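Alkaline phosphatase (Thermus thermophilus, PDB 7KWD) probably hydrolyses phosphate monoesters as an alkaline phosphatase, a homodimeric enzyme that binds zinc and magnesium ions. Local coordinates at residues A[275-286]-A[426-434]; A[334-345]-A[419-427]. One frame throughout, in Å; residues are numbered along the deposited sequence.

Contact 1 (A[275-286]-A[426-434]). With ZN (zinc ion), chain F.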
loop_
_atom_site.group_PDB
_atom_site.type_symbol
_atom_site.label_atom_id
_atom_site.label_comp_id
_atom_site.label_asym_id
_atom_site.label_seq_id
_atom_site.Cartn_x
_atom_site.Cartn_y
_atom_site.Cartn_z
ATOM N N ASP A 275 6.708 -12.592 -2.724
ATOM C CA ASP A 275 7.342 -11.781 -3.760
ATOM C C ASP A 275 7.178 -12.416 -5.135
ATOM O O ASP A 275 6.694 -11.778 -6.068
ATOM C CB ASP A 275 8.824 -11.597 -3.404
ATOM C CG ASP A 275 9.563 -10.728 -4.368
ATOM O OD1 ASP A 275 9.172 -9.536 -4.504
ATOM O OD2 ASP A 275 10.551 -11.226 -4.965
ATOM N N HIS A 276 7.513 -13.699 -5.254
ATOM C CA HIS A 276 7.501 -14.354 -6.555
ATOM C C HIS A 276 6.103 -14.377 -7.148
ATOM O O HIS A 276 5.917 -14.103 -8.335
ATOM C CB HIS A 276 8.037 -15.780 -6.433
ATOM C CG HIS A 276 9.451 -15.831 -5.960
ATOM N ND1 HIS A 276 10.080 -17.000 -5.630
ATOM C CD2 HIS A 276 10.350 -14.846 -5.735
ATOM C CE1 HIS A 276 11.315 -16.748 -5.235
ATOM N NE2 HIS A 276 11.506 -15.446 -5.289
ATOM N N ALA A 277 5.103 -14.730 -6.336
ATOM C CA ALA A 277 3.744 -14.738 -6.851
ATOM C C ALA A 277 3.338 -13.350 -7.284
ATOM O O ALA A 277 2.627 -13.184 -8.277
ATOM C CB ALA A 277 2.775 -15.267 -5.800
ATOM N N ASN A 278 3.759 -12.330 -6.528
ATOM C CA ASN A 278 3.402 -10.972 -6.917
ATOM C C ASN A 278 4.066 -10.599 -8.224
ATOM O O ASN A 278 3.489 -9.831 -9.010
ATOM C CB ASN A 278 3.772 -9.978 -5.823
ATOM C CG ASN A 278 2.820 -10.061 -4.621
ATOM O OD1 ASN A 278 1.700 -10.547 -4.722
ATOM N ND2 ASN A 278 3.293 -9.593 -3.482
ATOM N N HIS A 279 5.297 -11.099 -8.446
ATOM C CA HIS A 279 5.967 -10.943 -9.735
ATOM C C HIS A 279 5.143 -11.569 -10.863
ATOM O O HIS A 279 4.962 -10.958 -11.923
ATOM C CB HIS A 279 7.353 -11.586 -9.691
ATOM C CG HIS A 279 8.410 -10.730 -9.075
ATOM N ND1 HIS A 279 8.665 -9.446 -9.503
ATOM C CD2 HIS A 279 9.277 -10.969 -8.059
ATOM C CE1 HIS A 279 9.658 -8.940 -8.797
ATOM N NE2 HIS A 279 10.056 -9.851 -7.931
ATOM N N LEU A 280 4.632 -12.795 -10.648
ATOM C CA LEU A 280 3.775 -13.409 -11.661
ATOM C C LEU A 280 2.459 -12.650 -11.879
ATOM O O LEU A 280 1.806 -12.855 -12.905
ATOM C CB LEU A 280 3.416 -14.844 -11.283
ATOM C CG LEU A 280 4.548 -15.737 -10.808
ATOM C CD1 LEU A 280 4.047 -17.104 -10.500
ATOM C CD2 LEU A 280 5.619 -15.793 -11.847
ATOM N N ASN A 281 2.053 -11.800 -10.942
ATOM C CA ASN A 281 0.728 -11.168 -10.941
ATOM C C ASN A 281 -0.344 -12.229 -10.716
ATOM O O ASN A 281 -1.392 -12.189 -11.357
ATOM C CB ASN A 281 0.428 -10.411 -12.227
ATOM C CG ASN A 281 1.102 -9.054 -12.309
ATOM O OD1 ASN A 281 0.737 -8.273 -13.170
ATOM N ND2 ASN A 281 2.098 -8.787 -11.449
ATOM N N ASP A 282 -0.059 -13.191 -9.849
ATOM C CA ASP A 282 -0.946 -14.306 -9.548
ATOM C C ASP A 282 -1.493 -14.139 -8.127
ATOM O O ASP A 282 -0.919 -14.622 -7.145
ATOM C CB ASP A 282 -0.203 -15.617 -9.709
ATOM C CG ASP A 282 -1.086 -16.821 -9.462
ATOM O OD1 ASP A 282 -2.214 -16.653 -8.927
ATOM O OD2 ASP A 282 -0.645 -17.946 -9.785
ATOM N N ALA A 283 -2.659 -13.489 -8.033
ATOM C CA ALA A 283 -3.241 -13.200 -6.728
ATOM C C ALA A 283 -3.529 -14.454 -5.915
ATOM O O ALA A 283 -3.442 -14.437 -4.674
ATOM C CB ALA A 283 -4.523 -12.374 -6.923
ATOM N N GLY A 284 -3.884 -15.552 -6.584
ATOM C CA GLY A 284 -4.201 -16.769 -5.847
ATOM C C GLY A 284 -2.961 -17.413 -5.257
ATOM O O GLY A 284 -2.998 -17.969 -4.155
ATOM N N ALA A 285 -1.847 -17.365 -5.978
ATOM C CA ALA A 285 -0.618 -17.878 -5.392
ATOM C C ALA A 285 -0.143 -16.996 -4.225
ATOM O O ALA A 285 0.276 -17.510 -3.182
ATOM C CB ALA A 285 0.468 -18.000 -6.457
ATOM N N THR A 286 -0.246 -15.678 -4.375
ATOM C CA THR A 286 0.106 -14.775 -3.282
ATOM C C THR A 286 -0.707 -15.081 -2.039
ATOM O O THR A 286 -0.166 -15.169 -0.930
ATOM C CB THR A 286 -0.124 -13.335 -3.709
ATOM O OG1 THR A 286 0.678 -13.071 -4.857
ATOM C CG2 THR A 286 0.219 -12.393 -2.579
ATOM N N ILE A 426 -8.798 -8.129 -9.252
ATOM C CA ILE A 426 -7.485 -7.823 -8.676
ATOM C C ILE A 426 -6.555 -7.444 -9.830
ATOM O O ILE A 426 -6.338 -8.238 -10.751
ATOM C CB ILE A 426 -6.914 -9.016 -7.884
ATOM C CG1 ILE A 426 -7.955 -9.542 -6.903
ATOM C CG2 ILE A 426 -5.648 -8.607 -7.121
ATOM C CD1 ILE A 426 -7.711 -10.921 -6.381
ATOM N N GLY A 427 -6.047 -6.214 -9.808
ATOM C CA GLY A 427 -5.106 -5.754 -10.799
ATOM C C GLY A 427 -3.745 -5.493 -10.172
ATOM O O GLY A 427 -3.572 -5.618 -8.961
ATOM N N TRP A 428 -2.796 -5.087 -11.026
ATOM C CA TRP A 428 -1.379 -5.060 -10.669
ATOM C C TRP A 428 -0.730 -3.810 -11.240
ATOM O O TRP A 428 -0.934 -3.488 -12.413
ATOM C CB TRP A 428 -0.638 -6.297 -11.207
ATOM C CG TRP A 428 -1.244 -7.512 -10.705
ATOM C CD1 TRP A 428 -2.323 -8.146 -11.220
ATOM C CD2 TRP A 428 -0.851 -8.257 -9.549
ATOM N NE1 TRP A 428 -2.631 -9.250 -10.465
ATOM C CE2 TRP A 428 -1.748 -9.342 -9.427
ATOM C CE3 TRP A 428 0.171 -8.119 -8.613
ATOM C CZ2 TRP A 428 -1.654 -10.285 -8.409
ATOM C CZ3 TRP A 428 0.258 -9.046 -7.574
ATOM C CH2 TRP A 428 -0.655 -10.117 -7.481
ATOM N N SER A 429 0.007 -3.087 -10.388
ATOM C CA SER A 429 0.720 -1.903 -10.850
ATOM C C SER A 429 1.835 -2.290 -11.829
ATOM O O SER A 429 2.178 -1.520 -12.724
ATOM C CB SER A 429 1.350 -1.131 -9.686
ATOM O OG SER A 429 0.513 -1.009 -8.558
ATOM N N SER A 430 2.390 -3.491 -11.678
ATOM C CA SER A 430 3.633 -3.838 -12.346
ATOM C C SER A 430 3.884 -5.309 -12.067
ATOM O O SER A 430 3.144 -5.948 -11.315
ATOM C CB SER A 430 4.785 -2.960 -11.827
ATOM O OG SER A 430 5.523 -3.638 -10.815
ATOM N N GLY A 431 4.927 -5.845 -12.705
ATOM C CA GLY A 431 5.457 -7.138 -12.326
ATOM C C GLY A 431 6.703 -7.033 -11.447
ATOM O O GLY A 431 7.425 -8.022 -11.270
ATOM N N GLN A 432 6.968 -5.858 -10.877
ATOM C CA GLN A 432 8.209 -5.596 -10.150
ATOM C C GLN A 432 7.934 -5.060 -8.741
ATOM O O GLN A 432 6.797 -4.799 -8.359
ATOM C CB GLN A 432 9.068 -4.589 -10.946
ATOM C CG GLN A 432 9.549 -5.118 -12.290
ATOM C CD GLN A 432 8.552 -4.841 -13.415
ATOM O OE1 GLN A 432 7.740 -5.700 -13.736
ATOM N NE2 GLN A 432 8.599 -3.638 -13.990
ATOM N N HIS A 433 9.010 -4.879 -7.964
ATOM C CA HIS A 433 8.899 -4.248 -6.647
ATOM C C HIS A 433 8.404 -2.811 -6.778
ATOM O O HIS A 433 8.562 -2.160 -7.816
ATOM C CB HIS A 433 10.240 -4.197 -5.932
ATOM C CG HIS A 433 10.903 -5.518 -5.816
ATOM N ND1 HIS A 433 12.177 -5.666 -5.316
ATOM C CD2 HIS A 433 10.477 -6.762 -6.147
ATOM C CE1 HIS A 433 12.515 -6.945 -5.348
ATOM N NE2 HIS A 433 11.509 -7.622 -5.858
ATOM N N THR A 434 7.807 -2.314 -5.710
ATOM C CA THR A 434 7.383 -0.922 -5.637
ATOM C C THR A 434 8.013 -0.264 -4.416
ATOM O O THR A 434 8.656 -0.912 -3.587
ATOM C CB THR A 434 5.856 -0.789 -5.587
ATOM O OG1 THR A 434 5.369 -1.342 -4.350
ATOM C CG2 THR A 434 5.187 -1.512 -6.771
HETATM ZN ZN ZN F . 11.314 -9.780 -6.100
#
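Ile426 meets Ala283 at the start of 426-434, its CD1 methyl 3.5 Å from Ala283 CB; Ala283 is small enough to let strand and helix come close. Two residues on, the Trp428 indole lies against the end of helix 273-280. Asn281 covers one face: its CA stands 3.5 Å from the centroid of the six-membered ring in a CH-pi contact, and its amide is stacked on the indole with the planes 12° apart. At the ring edge, Asn278 OD1 is 3.5 Å from Trp428 CZ3. Were Trp428 an alanine, the amide of Asn281 would probably lose the flat surface it rests on and a gap open at the helix end. Asparagine suits position 281, tolerating the positive phi that closes the helix in a Schellman motif more readily than most residues; its ND2 donates to Asn278 O and to Ser430 O (3.0 Å), while OD1 is taken by Gln401. Gly431 follows, its carbonyl oxygen accepting a nearly straight bond (171°) from His279 ND1 at 2.6 Å, in the imidazole plane. This bond and the metal together fix the ring's rotation, NE2 lying 2.2 Å from the zinc ion. His433 NE2 binds the same zinc, as does Asp275 OD2; Asp275 CG, anti to the backbone N (chi1 -177°), brings the carboxylate there, and Asp275 OD1 is hydrogen-bonded to Thr320 OG1. Thr93 O accepts from His433 ND1, a second-shell support. The site joins helix 273-280 to the weakly paired strand around 433-434, while strand 426-428 pairs antiparallel with strand 310-325, and helices 51-65 and 406-412 touch Ile426 and Asn281 respectively.

Contact 2 (A[334-345]-A[419-427]); sequences ESSQGVDLLEPQ and QKPDRPNIG
The carboxamide of Asn425 is the flat group that joins these segments, and both its polar atoms meet 334-345: ND2 donates to Ser335 O at 2.9 Å, with the acceptor in the amide plane and the N-H directed at a lone pair of that carbonyl. On the same amide, OD1 lies 2.9 Å from Gly338 N. The motif is a type I turn, Glu334 to Gln337, running into the short helix 337-340 and packed against an inverse gamma turn centred on Asn425. Asn425 CG sits between its backbone N and carbonyl carbon (chi1 51°), which swings the amide over to the turn; ND2 also reaches Tyr326 O. Glycine suits position 338, since a side chain would collide with Asn425 OD1, and its CA comes within 3.9 Å of Pro424 CA. The pyrrolidine ring of Pro424 offers a rigid apolar surface to two leucines: its CG is 3.8 Å from Leu341 CB and 3.9 Å from Leu342 CD2. Leu342 also meets Ile426 CD1 tip to tip and touches Leu287 of helix 283-306. Leu341 CD2 reaches the backbone beyond, at Pro421 O. Toward solvent the chemistry turns polar. The extended Lys420 side chain passes Glu334 and Gln337, touching them with its methylenes, while Pro421 CD rests on Glu334 CB. The ammonium of Lys420 stops short of a salt bridge: Glu334 OE1 is 3.3 Å from Lys420 CE but 4.4 Å from Lys420 NZ.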
loop_
_atom_site.group_PDB
_atom_site.type_symbol
_atom_site.label_atom_id
_atom_site.label_comp_id
_atom_site.label_asym_id
_atom_site.label_seq_id
_atom_site.Cartn_x
_atom_site.Cartn_y
_atom_site.Cartn_z
ATOM N N GLU A 334 -19.862 -4.676 -5.929
ATOM C CA GLU A 334 -19.542 -6.074 -6.198
ATOM C C GLU A 334 -18.071 -6.402 -5.947
ATOM O O GLU A 334 -17.604 -7.460 -6.362
ATOM C CB GLU A 334 -19.930 -6.453 -7.638
ATOM C CG GLU A 334 -21.449 -6.328 -7.974
ATOM C CD GLU A 334 -22.348 -7.253 -7.156
ATOM O OE1 GLU A 334 -21.886 -8.352 -6.756
ATOM O OE2 GLU A 334 -23.508 -6.864 -6.894
ATOM N N SER A 335 -17.346 -5.549 -5.228
ATOM C CA SER A 335 -15.891 -5.712 -5.181
ATOM C C SER A 335 -15.456 -6.981 -4.463
ATOM O O SER A 335 -14.358 -7.494 -4.737
ATOM C CB SER A 335 -15.257 -4.494 -4.506
ATOM O OG SER A 335 -15.539 -3.299 -5.238
ATOM N N SER A 336 -16.279 -7.508 -3.546
ATOM C CA SER A 336 -15.865 -8.716 -2.835
ATOM C C SER A 336 -15.928 -9.989 -3.679
ATOM O O SER A 336 -15.396 -11.020 -3.247
ATOM C CB SER A 336 -16.709 -8.923 -1.578
ATOM O OG SER A 336 -16.569 -7.820 -0.698
ATOM N N GLN A 337 -16.532 -9.950 -4.868
ATOM C CA GLN A 337 -16.582 -11.150 -5.707
ATOM C C GLN A 337 -15.188 -11.660 -6.024
ATOM O O GLN A 337 -14.958 -12.873 -6.080
ATOM C CB GLN A 337 -17.335 -10.853 -7.003
ATOM C CG GLN A 337 -18.829 -10.638 -6.835
ATOM C CD GLN A 337 -19.479 -11.812 -6.145
ATOM O OE1 GLN A 337 -19.466 -12.928 -6.656
ATOM N NE2 GLN A 337 -20.013 -11.571 -4.959
ATOM N N GLY A 338 -14.232 -10.748 -6.219
ATOM C CA GLY A 338 -12.880 -11.177 -6.537
ATOM C C GLY A 338 -12.261 -12.053 -5.470
ATOM O O GLY A 338 -11.395 -12.876 -5.760
ATOM N N VAL A 339 -12.664 -11.857 -4.218
ATOM C CA VAL A 339 -12.192 -12.711 -3.140
ATOM C C VAL A 339 -12.786 -14.099 -3.284
ATOM O O VAL A 339 -12.087 -15.114 -3.181
ATOM C CB VAL A 339 -12.550 -12.071 -1.784
ATOM C CG1 VAL A 339 -12.250 -12.997 -0.628
ATOM C CG2 VAL A 339 -11.787 -10.698 -1.607
ATOM N N ASP A 340 -14.103 -14.173 -3.489
ATOM C CA ASP A 340 -14.726 -15.470 -3.714
ATOM C C ASP A 340 -14.069 -16.193 -4.872
ATOM O O ASP A 340 -13.818 -17.398 -4.803
ATOM C CB ASP A 340 -16.209 -15.311 -4.002
ATOM C CG ASP A 340 -16.962 -14.663 -2.876
ATOM O OD1 ASP A 340 -16.542 -14.809 -1.704
ATOM O OD2 ASP A 340 -17.979 -14.011 -3.180
ATOM N N LEU A 341 -13.757 -15.465 -5.937
ATOM C CA LEU A 341 -13.239 -16.061 -7.168
ATOM C C LEU A 341 -11.831 -16.633 -7.012
ATOM O O LEU A 341 -11.339 -17.290 -7.936
ATOM C CB LEU A 341 -13.258 -14.998 -8.269
ATOM C CG LEU A 341 -14.365 -14.894 -9.314
ATOM C CD1 LEU A 341 -15.479 -15.858 -9.043
ATOM C CD2 LEU A 341 -14.896 -13.494 -9.469
ATOM N N LEU A 342 -11.177 -16.417 -5.871
ATOM C CA LEU A 342 -9.907 -17.073 -5.614
ATOM C C LEU A 342 -10.084 -18.482 -5.100
ATOM O O LEU A 342 -9.162 -19.300 -5.240
ATOM C CB LEU A 342 -9.077 -16.266 -4.606
ATOM C CG LEU A 342 -8.670 -14.868 -5.048
ATOM C CD1 LEU A 342 -7.562 -14.286 -4.153
ATOM C CD2 LEU A 342 -8.175 -14.846 -6.487
ATOM N N GLU A 343 -11.227 -18.788 -4.478
ATOM C CA GLU A 343 -11.363 -20.097 -3.850
ATOM C C GLU A 343 -11.300 -21.239 -4.866
ATOM O O GLU A 343 -10.807 -22.319 -4.494
ATOM C CB GLU A 343 -12.673 -20.173 -3.044
ATOM C CG GLU A 343 -12.806 -21.482 -2.222
ATOM C CD GLU A 343 -13.992 -21.468 -1.217
ATOM O OE1 GLU A 343 -13.987 -22.261 -0.250
ATOM O OE2 GLU A 343 -14.929 -20.665 -1.399
ATOM N N PRO A 344 -11.768 -21.089 -6.112
ATOM C CA PRO A 344 -11.639 -22.187 -7.087
ATOM C C PRO A 344 -10.231 -22.446 -7.565
ATOM O O PRO A 344 -10.009 -23.512 -8.161
ATOM C CB PRO A 344 -12.523 -21.726 -8.268
ATOM C CG PRO A 344 -13.555 -20.800 -7.608
ATOM C CD PRO A 344 -12.719 -20.055 -6.578
ATOM N N GLN A 345 -9.284 -21.522 -7.359
ATOM C CA GLN A 345 -7.939 -21.714 -7.900
ATOM C C GLN A 345 -7.264 -22.920 -7.262
ATOM O O GLN A 345 -7.452 -23.215 -6.083
ATOM C CB GLN A 345 -7.105 -20.454 -7.708
ATOM C CG GLN A 345 -7.660 -19.308 -8.506
ATOM C CD GLN A 345 -6.676 -18.204 -8.678
ATOM O OE1 GLN A 345 -5.533 -18.334 -8.290
ATOM N NE2 GLN A 345 -7.107 -17.112 -9.288
ATOM N N GLN A 419 -20.356 -5.329 -14.496
ATOM C CA GLN A 419 -21.458 -5.226 -13.548
ATOM C C GLN A 419 -21.181 -6.069 -12.319
ATOM O O GLN A 419 -21.581 -5.711 -11.207
ATOM C CB GLN A 419 -22.787 -5.682 -14.174
ATOM C CG GLN A 419 -23.257 -4.848 -15.364
ATOM C CD GLN A 419 -23.153 -3.344 -15.117
ATOM O OE1 GLN A 419 -22.706 -2.583 -15.985
ATOM N NE2 GLN A 419 -23.562 -2.913 -13.919
ATOM N N LYS A 420 -20.533 -7.208 -12.525
ATOM C CA LYS A 420 -20.206 -8.169 -11.479
ATOM C C LYS A 420 -19.008 -8.985 -11.946
ATOM O O LYS A 420 -19.073 -9.612 -13.005
ATOM C CB LYS A 420 -21.403 -9.061 -11.181
ATOM C CG LYS A 420 -21.337 -9.751 -9.838
ATOM C CD LYS A 420 -22.682 -10.402 -9.515
ATOM C CE LYS A 420 -22.676 -11.162 -8.195
ATOM N NZ LYS A 420 -23.894 -12.018 -8.031
ATOM N N PRO A 421 -17.884 -8.955 -11.224
ATOM C CA PRO A 421 -16.693 -9.676 -11.697
ATOM C C PRO A 421 -17.003 -11.119 -12.060
ATOM O O PRO A 421 -17.587 -11.873 -11.271
ATOM C CB PRO A 421 -15.720 -9.579 -10.509
ATOM C CG PRO A 421 -16.003 -8.236 -9.934
ATOM C CD PRO A 421 -17.542 -8.010 -10.131
ATOM N N ASP A 422 -16.636 -11.485 -13.292
ATOM C CA ASP A 422 -16.617 -12.877 -13.717
ATOM C C ASP A 422 -15.277 -13.529 -13.455
ATOM O O ASP A 422 -15.193 -14.760 -13.392
ATOM C CB ASP A 422 -16.954 -12.994 -15.206
ATOM C CG ASP A 422 -16.031 -12.161 -16.103
ATOM O OD1 ASP A 422 -15.632 -11.028 -15.722
ATOM O OD2 ASP A 422 -15.730 -12.653 -17.217
ATOM N N ARG A 423 -14.232 -12.725 -13.329
ATOM C CA ARG A 423 -12.899 -13.151 -12.931
ATOM C C ARG A 423 -12.394 -12.143 -11.919
ATOM O O ARG A 423 -12.926 -11.025 -11.824
ATOM C CB ARG A 423 -11.974 -13.253 -14.147
ATOM C CG ARG A 423 -12.639 -13.945 -15.332
ATOM C CD ARG A 423 -11.957 -13.475 -16.572
ATOM N NE ARG A 423 -12.222 -14.335 -17.712
ATOM C CZ ARG A 423 -11.756 -14.083 -18.926
ATOM N NH1 ARG A 423 -11.032 -12.992 -19.133
ATOM N NH2 ARG A 423 -12.020 -14.907 -19.929
ATOM N N PRO A 424 -11.387 -12.497 -11.124
ATOM C CA PRO A 424 -11.032 -11.652 -9.979
ATOM C C PRO A 424 -10.743 -10.217 -10.388
ATOM O O PRO A 424 -9.931 -9.967 -11.270
ATOM C CB PRO A 424 -9.787 -12.336 -9.403
ATOM C CG PRO A 424 -9.938 -13.789 -9.776
ATOM C CD PRO A 424 -10.586 -13.744 -11.167
ATOM N N ASN A 425 -11.439 -9.271 -9.727
ATOM C CA ASN A 425 -11.140 -7.849 -9.811
ATOM C C ASN A 425 -9.922 -7.473 -8.953
ATOM O O ASN A 425 -9.978 -6.593 -8.086
ATOM C CB ASN A 425 -12.363 -7.032 -9.412
ATOM C CG ASN A 425 -12.962 -7.468 -8.098
ATOM O OD1 ASN A 425 -13.300 -8.634 -7.906
ATOM N ND2 ASN A 425 -13.097 -6.521 -7.174
ATOM N N ILE A 426 -8.798 -8.129 -9.252
ATOM C CA ILE A 426 -7.485 -7.823 -8.676
ATOM C C ILE A 426 -6.555 -7.444 -9.830
ATOM O O ILE A 426 -6.338 -8.238 -10.751
ATOM C CB ILE A 426 -6.914 -9.016 -7.884
ATOM C CG1 ILE A 426 -7.955 -9.542 -6.903
ATOM C CG2 ILE A 426 -5.648 -8.607 -7.121
ATOM C CD1 ILE A 426 -7.711 -10.921 -6.381
ATOM N N GLY A 427 -6.047 -6.214 -9.808
ATOM C CA GLY A 427 -5.106 -5.754 -10.799
ATOM C C GLY A 427 -3.745 -5.493 -10.172
ATOM O O GLY A 427 -3.572 -5.618 -8.961
#

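Contact 2 is nested inside the chain loop that contact 1 closes, and they share Ile426 and Gly427. Contact 1 is buried, its centre about 13 Å from the centre of the chain, where metal coordination, buried hydrogen bonds and an aromatic face hold helix ends to strands. Contact 2 has its centre about 25 Å from that of the chain and lies away from the metal sites; there prolines, leucines and the carboxamide of Asn425 join turns, and its rim carries loosely associated charges. Both use strand 426-428, with Ile426 facing both. Nearby, Gln345 OE1 packs against Gly284 CA, and Lys373 serves both contacts, pairing with Asp282 and Gln345. Both also touch the second subunit.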